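Local coordinates for protein congerin II (Conger myriaster, PDB 1IS5) that binds beta-galactosides as a homodimeric lectin of the galectin family, although its physiological role is not yet known, at residues V34-D39 against N113-F118; E73-F78 against E105-P110. One frame throughout, in Å; residues are numbered along the deposited sequence.

Interaction 1: residues V34-D39 against N113-F118; sequences VGESTD and NKDAAF
At the corner of the galectin beta-sandwich where strand 29-34 gives way to a turn, Val34, Gly35 and Glu36 close around the ring of Phe118 on the neighbouring antiparallel strand 117-125. Val34 crosses the aromatic side chain at about a right angle, bringing its CG1 methyl to 3.5 Å from Phe118 CD2; placing CG1 anti to the backbone N (chi1 171°) delivers this branch rather than CG2. Gly35 O lies 3.4 Å from Phe118 CB. The phi of -174° and psi of -139° at Gly35 are readily reached by a residue without a side chain, which is why glycine suits the corner. The same ring meets Phe92 of the other sheet edge-to-face, so a large aromatic suits this inward-facing place.

Glu36 bends at chi2 and brings OE1 into the ring plane, at the edge, 3.4 Å from Phe118 CE1, where the polarised C-H rim suits an anionic oxygen. That oxygen also lies 2.8 Å from Asp115 OD1. Two acceptors so close would repel if both were charged, and one acid may be partly protonated. Water 1 lies between Ala117 O and Glu36 OE1, the latter link weak, while Glu36 OE2 is hydrogen-bonded to Ser40 OG. Glu36 and Ser37 together face Ser40, making a classic beta bulge at the end of the hairpin formed by strands 29-34 and 40-48.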
ATOM      1  N   VAL A  34      10.135   2.750  -7.289  1.00  6.00           N
ATOM      2  CA  VAL A  34       8.883   2.573  -7.992  1.00  5.60           C
ATOM      3  C   VAL A  34       9.282   1.706  -9.182  1.00  4.46           C
ATOM      4  O   VAL A  34      10.240   2.020  -9.914  1.00  4.80           O
ATOM      5  CB  VAL A  34       8.328   3.948  -8.458  1.00  5.82           C
ATOM      6  CG1 VAL A  34       7.129   3.769  -9.374  1.00  6.01           C
ATOM      7  CG2 VAL A  34       7.827   4.737  -7.282  1.00  7.21           C
ATOM      8  N   GLY A  35       8.624   0.581  -9.384  1.00  3.85           N
ATOM      9  CA  GLY A  35       8.942  -0.219 -10.527  1.00  5.85           C
ATOM     10  C   GLY A  35       7.980  -1.359 -10.650  1.00  9.58           C
ATOM     11  O   GLY A  35       6.786  -1.325 -10.388  1.00  8.06           O
ATOM     12  N   GLU A  36       8.638  -2.429 -10.995  1.00 13.31           N
ATOM     13  CA  GLU A  36       7.939  -3.604 -11.417  1.00 17.86           C
ATOM     14  C   GLU A  36       8.287  -4.712 -10.444  1.00 19.14           C
ATOM     15  O   GLU A  36       7.431  -5.556 -10.200  1.00 20.99           O
ATOM     16  CB  GLU A  36       8.388  -3.860 -12.889  1.00 21.97           C
ATOM     17  CG  GLU A  36       8.418  -2.641 -13.974  1.00 29.59           C
ATOM     18  CD  GLU A  36       9.481  -1.466 -14.220  1.00 32.54           C
ATOM     19  OE1 GLU A  36       9.070  -0.545 -14.935  1.00 30.53           O
ATOM     20  OE2 GLU A  36      10.669  -1.416 -13.791  1.00 27.58           O
ATOM     21  N   SER A  37       9.448  -4.766  -9.783  1.00 18.42           N
ATOM     22  CA  SER A  37       9.814  -5.875  -8.931  1.00 19.36           C
ATOM     23  C   SER A  37      11.009  -5.442  -8.073  1.00 18.35           C
ATOM     24  O   SER A  37      11.495  -4.340  -8.326  1.00 15.64           O
ATOM     25  CB  SER A  37      10.188  -7.116  -9.819  1.00 20.35           C
ATOM     26  OG  SER A  37      11.359  -7.029 -10.633  1.00 22.23           O
ATOM     27  N   THR A  38      11.597  -6.172  -7.115  1.00 19.54           N
ATOM     28  CA  THR A  38      12.758  -5.599  -6.444  1.00 22.03           C
ATOM     29  C   THR A  38      13.977  -5.558  -7.376  1.00 22.75           C
ATOM     30  O   THR A  38      14.921  -4.824  -7.092  1.00 25.79           O
ATOM     31  CB  THR A  38      13.078  -6.389  -5.101  1.00 24.57           C
ATOM     32  OG1 THR A  38      13.385  -7.742  -5.388  1.00 26.03           O
ATOM     33  CG2 THR A  38      11.882  -6.342  -4.143  1.00 22.81           C
ATOM     34  N   ASP A  39      14.008  -6.258  -8.520  1.00 21.53           N
ATOM     35  CA  ASP A  39      15.118  -6.244  -9.469  1.00 21.70           C
ATOM     36  C   ASP A  39      14.795  -5.399 -10.696  1.00 18.44           C
ATOM     37  O   ASP A  39      15.540  -5.420 -11.680  1.00 16.85           O
ATOM     38  CB  ASP A  39      15.465  -7.709  -9.951  1.00 28.96           C
ATOM     39  CG  ASP A  39      16.756  -7.925 -10.818  1.00 36.94           C
ATOM     40  OD1 ASP A  39      16.870  -8.969 -11.494  1.00 42.06           O
ATOM     41  OD2 ASP A  39      17.662  -7.069 -10.856  1.00 39.63           O
ATOM     42  N   ASN A 113      12.204   4.149 -19.419  1.00 11.59           N
ATOM     43  CA  ASN A 113      11.604   3.101 -20.226  1.00 12.97           C
ATOM     44  C   ASN A 113      10.280   3.516 -20.862  1.00 12.59           C
ATOM     45  O   ASN A 113       9.671   2.714 -21.581  1.00 11.40           O
ATOM     46  CB  ASN A 113      11.363   1.847 -19.382  1.00 16.57           C
ATOM     47  CG  ASN A 113      12.414   1.486 -18.336  1.00 18.61           C
ATOM     48  OD1 ASN A 113      12.026   1.031 -17.253  1.00 24.12           O
ATOM     49  ND2 ASN A 113      13.733   1.680 -18.448  1.00 20.57           N
ATOM     50  N   LYS A 114       9.837   4.759 -20.622  1.00 10.79           N
ATOM     51  CA  LYS A 114       8.535   5.283 -21.037  1.00 13.57           C
ATOM     52  C   LYS A 114       7.371   4.383 -20.562  1.00 13.87           C
ATOM     53  O   LYS A 114       6.424   4.063 -21.275  1.00 13.66           O
ATOM     54  CB  LYS A 114       8.531   5.450 -22.555  1.00 16.13           C
ATOM     55  CG  LYS A 114       9.567   6.504 -23.030  1.00 23.77           C
ATOM     56  CD  LYS A 114       9.407   6.820 -24.537  1.00 26.27           C
ATOM     57  CE  LYS A 114       8.094   7.562 -24.834  1.00 28.50           C
ATOM     58  NZ  LYS A 114       7.830   7.663 -26.258  1.00 28.52           N
ATOM     59  N   ASP A 115       7.425   3.915 -19.314  1.00 12.59           N
ATOM     60  CA  ASP A 115       6.397   3.059 -18.781  1.00 11.85           C
ATOM     61  C   ASP A 115       5.187   3.875 -18.377  1.00 11.29           C
ATOM     62  O   ASP A 115       5.255   5.067 -18.048  1.00 10.48           O
ATOM     63  CB  ASP A 115       6.892   2.327 -17.569  1.00 17.31           C
ATOM     64  CG  ASP A 115       7.967   1.275 -17.784  1.00 20.41           C
ATOM     65  OD1 ASP A 115       8.951   1.309 -17.049  1.00 26.44           O
ATOM     66  OD2 ASP A 115       7.843   0.419 -18.660  1.00 25.71           O
ATOM     67  N   ALA A 116       4.025   3.224 -18.413  1.00  9.64           N
ATOM     68  CA  ALA A 116       2.814   3.934 -18.093  1.00  8.95           C
ATOM     69  C   ALA A 116       2.180   3.460 -16.808  1.00  9.63           C
ATOM     70  O   ALA A 116       1.210   4.064 -16.354  1.00  8.86           O
ATOM     71  CB  ALA A 116       1.828   3.772 -19.253  1.00 10.05           C
ATOM     72  N   ALA A 117       2.661   2.387 -16.185  1.00  9.14           N
ATOM     73  CA  ALA A 117       2.055   1.932 -14.944  1.00  9.29           C
ATOM     74  C   ALA A 117       3.126   1.149 -14.192  1.00  8.46           C
ATOM     75  O   ALA A 117       4.026   0.594 -14.843  1.00  7.29           O
ATOM     76  CB  ALA A 117       0.838   1.021 -15.229  1.00  4.91           C
ATOM     77  N   PHE A 118       3.050   1.124 -12.855  1.00  7.80           N
ATOM     78  CA  PHE A 118       4.002   0.428 -12.014  1.00  6.85           C
ATOM     79  C   PHE A 118       3.234  -0.363 -10.976  1.00  8.00           C
ATOM     80  O   PHE A 118       2.246   0.103 -10.423  1.00  8.42           O
ATOM     81  CB  PHE A 118       4.919   1.410 -11.289  1.00  7.23           C
ATOM     82  CG  PHE A 118       5.731   2.219 -12.273  1.00  7.73           C
ATOM     83  CD1 PHE A 118       6.713   1.579 -13.056  1.00  8.29           C
ATOM     84  CD2 PHE A 118       5.449   3.577 -12.442  1.00  8.49           C
ATOM     85  CE1 PHE A 118       7.408   2.304 -14.023  1.00  7.71           C
ATOM     86  CE2 PHE A 118       6.164   4.285 -13.422  1.00  9.95           C
ATOM     87  CZ  PHE A 118       7.137   3.649 -14.210  1.00  7.98           C
TER
HETATM   88  O   HOH W   1       5.761  -1.243 -15.118  1.00 35.95           O

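Interaction 2: residues E73-F78 against E105-P110; sequences ERSKKF and ETVEFP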
ATOM      1  N   GLU A  73      21.815  10.114 -11.346  1.00 10.85           N
ATOM      2  CA  GLU A  73      21.637  11.557 -11.421  1.00 11.08           C
ATOM      3  C   GLU A  73      21.675  12.007  -9.972  1.00 13.01           C
ATOM      4  O   GLU A  73      21.260  11.267  -9.079  1.00 12.57           O
ATOM      5  CB  GLU A  73      20.304  11.918 -12.026  1.00 15.48           C
ATOM      6  CG  GLU A  73      20.448  11.789 -13.559  1.00 22.88           C
ATOM      7  CD  GLU A  73      19.345  12.377 -14.449  1.00 27.22           C
ATOM      8  OE1 GLU A  73      19.236  11.945 -15.611  1.00 32.11           O
ATOM      9  OE2 GLU A  73      18.609  13.267 -14.001  1.00 29.89           O
ATOM     10  N   ARG A  74      22.265  13.120  -9.599  1.00 11.80           N
ATOM     11  CA  ARG A  74      22.380  13.462  -8.192  1.00 14.36           C
ATOM     12  C   ARG A  74      21.746  14.799  -7.917  1.00 13.73           C
ATOM     13  O   ARG A  74      21.603  15.643  -8.791  1.00 13.55           O
ATOM     14  CB  ARG A  74      23.860  13.447  -7.831  1.00 16.68           C
ATOM     15  CG  ARG A  74      24.267  12.015  -8.150  1.00 23.91           C
ATOM     16  CD  ARG A  74      25.729  11.741  -8.287  1.00 29.76           C
ATOM     17  NE  ARG A  74      26.272  12.009  -6.979  1.00 32.68           N
ATOM     18  CZ  ARG A  74      26.689  11.064  -6.131  1.00 29.57           C
ATOM     19  NH1 ARG A  74      26.688   9.744  -6.311  1.00 29.72           N
ATOM     20  NH2 ARG A  74      27.159  11.522  -5.018  1.00 31.09           N
ATOM     21  N   SER A  75      21.262  15.007  -6.720  1.00 14.16           N
ATOM     22  CA  SER A  75      20.719  16.269  -6.323  1.00 12.82           C
ATOM     23  C   SER A  75      21.264  16.539  -4.938  1.00 15.93           C
ATOM     24  O   SER A  75      21.435  15.757  -3.997  1.00 16.21           O
ATOM     25  CB  SER A  75      19.205  16.227  -6.276  1.00 13.65           C
ATOM     26  OG  SER A  75      18.713  17.480  -5.830  1.00 14.26           O
ATOM     27  N   LYS A  76      21.551  17.798  -4.958  1.00 17.82           N
ATOM     28  CA  LYS A  76      22.038  18.578  -3.852  1.00 20.10           C
ATOM     29  C   LYS A  76      20.949  18.900  -2.842  1.00 20.03           C
ATOM     30  O   LYS A  76      21.249  19.197  -1.686  1.00 20.83           O
ATOM     31  CB  LYS A  76      22.621  19.869  -4.446  1.00 28.24           C
ATOM     32  CG  LYS A  76      22.268  20.313  -5.958  1.00 32.29           C
ATOM     33  CD  LYS A  76      20.783  20.477  -6.425  1.00 29.94           C
ATOM     34  CE  LYS A  76      20.575  19.991  -7.860  1.00 28.74           C
ATOM     35  NZ  LYS A  76      19.164  19.808  -8.195  1.00 29.24           N
ATOM     36  N   LYS A  77      19.674  18.898  -3.244  1.00 18.06           N
ATOM     37  CA  LYS A  77      18.530  19.237  -2.383  1.00 17.76           C
ATOM     38  C   LYS A  77      18.394  18.202  -1.300  1.00 17.79           C
ATOM     39  O   LYS A  77      18.110  17.066  -1.646  1.00 18.72           O
ATOM     40  CB  LYS A  77      17.215  19.253  -3.157  1.00 16.81           C
ATOM     41  CG  LYS A  77      17.285  20.401  -4.110  1.00 21.01           C
ATOM     42  CD  LYS A  77      16.215  20.345  -5.139  1.00 20.34           C
ATOM     43  CE  LYS A  77      16.625  21.503  -5.992  1.00 22.42           C
ATOM     44  NZ  LYS A  77      15.808  21.551  -7.176  1.00 24.28           N
ATOM     45  N   PHE A  78      18.530  18.507  -0.012  1.00 15.00           N
ATOM     46  CA  PHE A  78      18.469  17.443   0.960  1.00 12.19           C
ATOM     47  C   PHE A  78      17.841  17.984   2.218  1.00 11.84           C
ATOM     48  O   PHE A  78      18.498  18.174   3.242  1.00 11.43           O
ATOM     49  CB  PHE A  78      19.902  16.900   1.207  1.00 10.77           C
ATOM     50  CG  PHE A  78      19.911  15.489   1.808  1.00  9.19           C
ATOM     51  CD1 PHE A  78      20.159  15.300   3.163  1.00  7.10           C
ATOM     52  CD2 PHE A  78      19.655  14.391   0.988  1.00  8.02           C
ATOM     53  CE1 PHE A  78      20.146  14.000   3.693  1.00  7.83           C
ATOM     54  CE2 PHE A  78      19.643  13.106   1.517  1.00  8.57           C
ATOM     55  CZ  PHE A  78      19.887  12.911   2.866  1.00  6.80           C
ATOM     56  N   GLU A 105      10.471  21.752  -2.492  1.00  8.27           N
ATOM     57  CA  GLU A 105      11.417  21.756  -3.605  1.00 10.01           C
ATOM     58  C   GLU A 105      11.088  20.575  -4.482  1.00  9.83           C
ATOM     59  O   GLU A 105      10.463  19.642  -3.982  1.00 10.09           O
ATOM     60  CB  GLU A 105      12.855  21.635  -3.119  1.00 10.93           C
ATOM     61  CG  GLU A 105      13.319  22.921  -2.478  1.00 17.50           C
ATOM     62  CD  GLU A 105      14.799  22.881  -2.121  1.00 25.58           C
ATOM     63  OE1 GLU A 105      15.551  23.584  -2.795  1.00 31.58           O
ATOM     64  OE2 GLU A 105      15.217  22.150  -1.211  1.00 25.54           O
ATOM     65  N   THR A 106      11.416  20.543  -5.769  1.00  9.63           N
ATOM     66  CA  THR A 106      11.022  19.411  -6.605  1.00  8.80           C
ATOM     67  C   THR A 106      12.245  18.792  -7.277  1.00  8.29           C
ATOM     68  O   THR A 106      13.279  19.451  -7.406  1.00  7.40           O
ATOM     69  CB  THR A 106       9.988  19.881  -7.655  1.00 10.55           C
ATOM     70  OG1 THR A 106      10.700  20.713  -8.570  1.00 16.62           O
ATOM     71  CG2 THR A 106       8.835  20.673  -7.076  1.00  9.40           C
ATOM     72  N   VAL A 107      12.219  17.551  -7.704  1.00  6.61           N
ATOM     73  CA  VAL A 107      13.341  16.945  -8.403  1.00  7.57           C
ATOM     74  C   VAL A 107      12.639  16.266  -9.581  1.00  7.05           C
ATOM     75  O   VAL A 107      11.513  15.774  -9.432  1.00  7.29           O
ATOM     76  CB  VAL A 107      14.064  15.901  -7.507  1.00  8.94           C
ATOM     77  CG1 VAL A 107      15.140  15.202  -8.287  1.00  8.42           C
ATOM     78  CG2 VAL A 107      14.750  16.600  -6.350  1.00 10.87           C
ATOM     79  N   GLU A 108      13.224  16.250 -10.766  1.00  6.30           N
ATOM     80  CA  GLU A 108      12.606  15.596 -11.912  1.00  8.22           C
ATOM     81  C   GLU A 108      13.555  14.505 -12.356  1.00 10.84           C
ATOM     82  O   GLU A 108      14.772  14.677 -12.219  1.00 11.00           O
ATOM     83  CB  GLU A 108      12.404  16.557 -13.053  1.00  8.45           C
ATOM     84  CG  GLU A 108      11.277  17.565 -12.768  1.00 10.82           C
ATOM     85  CD  GLU A 108      11.695  18.722 -11.855  1.00 15.56           C
ATOM     86  OE1 GLU A 108      12.727  19.359 -12.100  1.00 18.82           O
ATOM     87  OE2 GLU A 108      10.994  18.998 -10.883  1.00 14.91           O
ATOM     88  N   PHE A 109      13.124  13.354 -12.851  1.00  8.95           N
ATOM     89  CA  PHE A 109      14.062  12.312 -13.237  1.00  7.96           C
ATOM     90  C   PHE A 109      13.428  11.758 -14.507  1.00  9.84           C
ATOM     91  O   PHE A 109      12.191  11.636 -14.518  1.00  7.94           O
ATOM     92  CB  PHE A 109      14.104  11.265 -12.153  1.00  8.20           C
ATOM     93  CG  PHE A 109      15.008  10.085 -12.471  1.00  6.27           C
ATOM     94  CD1 PHE A 109      16.389  10.280 -12.571  1.00  8.81           C
ATOM     95  CD2 PHE A 109      14.459   8.819 -12.648  1.00  8.36           C
ATOM     96  CE1 PHE A 109      17.227   9.210 -12.841  1.00  7.46           C
ATOM     97  CE2 PHE A 109      15.293   7.717 -12.923  1.00  6.44           C
ATOM     98  CZ  PHE A 109      16.664   7.936 -13.015  1.00  8.93           C
ATOM     99  N   PRO A 110      14.129  11.448 -15.612  1.00  9.10           N
ATOM    100  CA  PRO A 110      13.517  10.841 -16.774  1.00  6.84           C
ATOM    101  C   PRO A 110      12.842   9.482 -16.515  1.00  5.94           C
ATOM    102  O   PRO A 110      13.284   8.660 -15.723  1.00  6.45           O
ATOM    103  CB  PRO A 110      14.664  10.774 -17.748  1.00  7.59           C
ATOM    104  CG  PRO A 110      15.887  10.729 -16.849  1.00 11.54           C
ATOM    105  CD  PRO A 110      15.525  11.800 -15.868  1.00  9.97           C
TER
HETATM  106  O   HOH W   2      17.373  13.912 -11.546  1.00 27.09           O
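Lys77 lays its extended chain across Glu105 and reaches Thr106 O with its ammonium, a weak hydrogen bond of 3.3 Å from NZ. The contact with Glu105 is made by methylenes: Lys77 CG is 3.9 Å from Glu105 OE1, whereas NZ stays 4.8 Å from that oxygen. Glu105 OE2 is instead hydrogen-bonded to Asn103. Lysine suits this place because its stem packs while its tip seeks a carbonyl.

At the other end, the Glu73 carboxylate meets the Pro110 ring from the opposite direction, OE1 3.7 Å from Pro110 CD. Glu73 OE2 approaches Phe109 CD1 obliquely, at 4.0 Å, the carboxylate and ring planes 68° apart. Water 2, in the plane of that ring at its edge, donates to Glu73 OE2 and Glu108 O. Further out, Glu73 OE1 has a long, weak ion pair with Arg112.

Between these ends, Ser75 OG, anti to the backbone N (chi1 178°), lies 4.1 Å from Val107 CG2. It accepts from Lys77 N at 3.1 Å, an ST turn that shapes the chain leading to Lys77. Polar links across the contact are weak or water-mediated, which implies that packing and solvent, rather than direct salt bridges, join this flank of the predicted galactoside site to the facing strand.

Overall arrangement
The two contacts lie about 19 Å apart, centre to centre, in the same antiparallel beta-sandwich. Along the chain the order is 34-39, 73-78, 105-110 and 113-118, so both segments of interaction 2 fall between those of interaction 1. Interaction 1 joins neighbouring strands 29-34 and 117-125 of the seven-stranded sheet; interaction 2 spans from strand 68-75 of that sheet to strand 106-110, outermost within the chain in the five-stranded one. The connection from 106-110 to 117-125 thus carries the chain between sheets. Interaction 2 contains Glu73, Arg74 and Ser75 of the predicted galactoside site; the Asn113 side chain, in interaction 1, is about 7 Å from that of Gln70, another predicted site residue, so both contacts probably border the site.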